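Local coordinates for Ycf54 protein (Thermosynechococcus elongatus, PDB 3HZE) that is of unknown biochemical function but, as a Ycf54 family member, probably assists the cyclase step of chlorophyll synthesis, at residues Y5-S10 / L81-V86. Residues are numbered along the deposited sequence; the frame is centred on the assembly and turned at random.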
loop_
_atom_site.group_PDB
_atom_site.type_symbol
_atom_site.label_atom_id
_atom_site.label_comp_id
_atom_site.label_asym_id
_atom_site.label_seq_id
_atom_site.Cartn_x
_atom_site.Cartn_y
_atom_site.Cartn_z
ATOM N N TYR A 5 8.201 -0.908 0.620
ATOM C CA TYR A 5 7.553 -1.835 1.543
ATOM C C TYR A 5 6.055 -1.621 1.380
ATOM O O TYR A 5 5.616 -0.514 1.049
ATOM C CB TYR A 5 7.986 -1.527 2.976
ATOM C CG TYR A 5 9.485 -1.565 3.153
ATOM C CD1 TYR A 5 10.148 -2.768 3.387
ATOM C CD2 TYR A 5 10.248 -0.404 3.039
ATOM C CE1 TYR A 5 11.542 -2.815 3.502
ATOM C CE2 TYR A 5 11.644 -0.438 3.148
ATOM C CZ TYR A 5 12.283 -1.649 3.380
ATOM O OH TYR A 5 13.658 -1.688 3.488
ATOM N N TYR A 6 5.255 -2.654 1.613
ATOM C CA TYR A 6 3.821 -2.479 1.420
ATOM C C TYR A 6 2.947 -3.443 2.194
ATOM O O TYR A 6 3.383 -4.526 2.577
ATOM C CB TYR A 6 3.495 -2.649 -0.067
ATOM C CG TYR A 6 3.696 -4.079 -0.544
ATOM C CD1 TYR A 6 2.725 -5.055 -0.325
ATOM C CD2 TYR A 6 4.890 -4.468 -1.150
ATOM C CE1 TYR A 6 2.946 -6.393 -0.696
ATOM C CE2 TYR A 6 5.118 -5.792 -1.523
ATOM C CZ TYR A 6 4.144 -6.747 -1.291
ATOM O OH TYR A 6 4.379 -8.051 -1.657
ATOM N N ILE A 7 1.705 -3.034 2.427
ATOM C CA ILE A 7 0.735 -3.922 3.035
ATOM C C ILE A 7 -0.292 -4.067 1.909
ATOM O O ILE A 7 -0.517 -3.128 1.140
ATOM C CB ILE A 7 0.040 -3.349 4.292
ATOM C CG1 ILE A 7 -0.545 -1.970 4.000
ATOM C CG2 ILE A 7 1.011 -3.356 5.465
ATOM C CD1 ILE A 7 -1.619 -1.550 4.993
ATOM N N LEU A 8 -0.885 -5.243 1.788
ATOM C CA LEU A 8 -1.870 -5.482 0.747
ATOM C C LEU A 8 -3.146 -6.032 1.372
ATOM O O LEU A 8 -3.083 -6.899 2.230
ATOM C CB LEU A 8 -1.312 -6.490 -0.266
ATOM C CG LEU A 8 -2.218 -6.994 -1.388
ATOM C CD1 LEU A 8 -2.516 -5.858 -2.370
ATOM C CD2 LEU A 8 -1.513 -8.153 -2.106
ATOM N N ALA A 9 -4.299 -5.517 0.959
ATOM C CA ALA A 9 -5.572 -6.004 1.489
ATOM C C ALA A 9 -6.704 -5.715 0.518
ATOM O O ALA A 9 -6.567 -4.883 -0.388
ATOM C CB ALA A 9 -5.868 -5.349 2.837
ATOM N N SER A 10 -7.834 -6.383 0.722
ATOM C CA SER A 10 -8.988 -6.174 -0.140
ATOM C C SER A 10 -9.527 -4.774 0.133
ATOM O O SER A 10 -9.377 -4.248 1.239
ATOM C CB SER A 10 -10.073 -7.215 0.165
ATOM O OG SER A 10 -10.597 -7.026 1.468
ATOM N N LEU A 81 0.830 -4.128 12.282
ATOM C CA LEU A 81 0.517 -4.296 13.702
ATOM C C LEU A 81 -0.905 -3.822 13.990
ATOM O O LEU A 81 -1.664 -4.483 14.696
ATOM C CB LEU A 81 1.477 -3.483 14.577
ATOM C CG LEU A 81 2.845 -4.037 14.972
ATOM C CD1 LEU A 81 3.549 -3.014 15.875
ATOM C CD2 LEU A 81 2.675 -5.369 15.708
ATOM N N ARG A 82 -1.255 -2.664 13.440
ATOM C CA ARG A 82 -2.581 -2.091 13.640
ATOM C C ARG A 82 -3.725 -2.844 12.948
ATOM O O ARG A 82 -4.749 -3.118 13.575
ATOM C CB ARG A 82 -2.592 -0.625 13.174
ATOM C CG ARG A 82 -1.784 0.348 14.044
ATOM C CD ARG A 82 -2.577 0.775 15.279
ATOM N NE ARG A 82 -3.938 1.135 14.902
ATOM C CZ ARG A 82 -5.029 0.621 15.457
ATOM N NH1 ARG A 82 -4.918 -0.269 16.435
ATOM N NH2 ARG A 82 -6.232 0.964 15.002
ATOM N N LEU A 83 -3.555 -3.179 11.668
ATOM C CA LEU A 83 -4.609 -3.852 10.895
ATOM C C LEU A 83 -4.680 -5.373 11.017
ATOM O O LEU A 83 -5.768 -5.954 10.956
ATOM C CB LEU A 83 -4.490 -3.471 9.412
ATOM C CG LEU A 83 -5.055 -2.122 8.961
ATOM C CD1 LEU A 83 -4.493 -1.006 9.812
ATOM C CD2 LEU A 83 -4.716 -1.894 7.490
ATOM N N GLU A 84 -3.518 -6.002 11.159
ATOM C CA GLU A 84 -3.391 -7.449 11.311
ATOM C C GLU A 84 -3.780 -8.311 10.109
ATOM O O GLU A 84 -2.959 -9.057 9.582
ATOM C CB GLU A 84 -4.171 -7.930 12.550
ATOM C CG GLU A 84 -4.075 -9.438 12.779
ATOM C CD GLU A 84 -4.685 -9.901 14.099
ATOM O OE1 GLU A 84 -4.715 -11.128 14.326
ATOM O OE2 GLU A 84 -5.126 -9.051 14.906
ATOM N N TYR A 85 -5.028 -8.218 9.672
ATOM C CA TYR A 85 -5.508 -9.037 8.554
ATOM C C TYR A 85 -5.156 -8.495 7.174
ATOM O O TYR A 85 -6.035 -8.224 6.351
ATOM C CB TYR A 85 -7.021 -9.207 8.674
ATOM C CG TYR A 85 -7.420 -9.960 9.913
ATOM C CD1 TYR A 85 -7.296 -11.344 9.973
ATOM C CD2 TYR A 85 -7.894 -9.292 11.036
ATOM C CE1 TYR A 85 -7.634 -12.051 11.125
ATOM C CE2 TYR A 85 -8.236 -9.990 12.200
ATOM C CZ TYR A 85 -8.102 -11.368 12.234
ATOM O OH TYR A 85 -8.430 -12.073 13.370
ATOM N N VAL A 86 -3.861 -8.354 6.928
ATOM C CA VAL A 86 -3.358 -7.853 5.654
ATOM C C VAL A 86 -2.083 -8.609 5.330
ATOM O O VAL A 86 -1.491 -9.243 6.207
ATOM C CB VAL A 86 -2.989 -6.352 5.735
ATOM C CG1 VAL A 86 -4.225 -5.516 6.018
ATOM C CG2 VAL A 86 -1.943 -6.147 6.824
#
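V86 makes the closest approach to the strand, its two methyls divided between A9 and I7. V86 CG1 lies 3.6 Å from A9 CB, while V86 CG2 lies 4.3 Å from I7 CB, its branch point. Between these two, V86 CB rests 3.5 Å from the carbonyl oxygen of L8, a van der Waals touch on the strand backbone, and the L8 side chain itself heads off to the other face of the sheet. Further along, I7 and L83 meet tip to tip, CD1 of the isoleucine 4.0 Å from CD2 of the leucine, with the side chains crossing at about a right angle. I7 has CG1 between its backbone N and carbonyl carbon (chi1 52°), and the extended chi2 of 161° carries CD1 out toward that leucine.

The packing gives way to solvent beyond this apolar patch. E84 leaves the helix with positive phi (67°), and Y85 centres an inverse gamma turn; both side chains are exposed, with E84 CG over one face of the Y85 ring. Thus the C-terminal end of helix 73-83 and its return loop lie on one face of an antiparallel sheet, leading into outermost strand 87-92, which pairs antiparallel with strand 3-10. On the sheet face covered by helix 73-83, I76 and L79 continue the cover over I7, while L14 of helix 13-16 touches both A9 and L83, and F13 lies against V86.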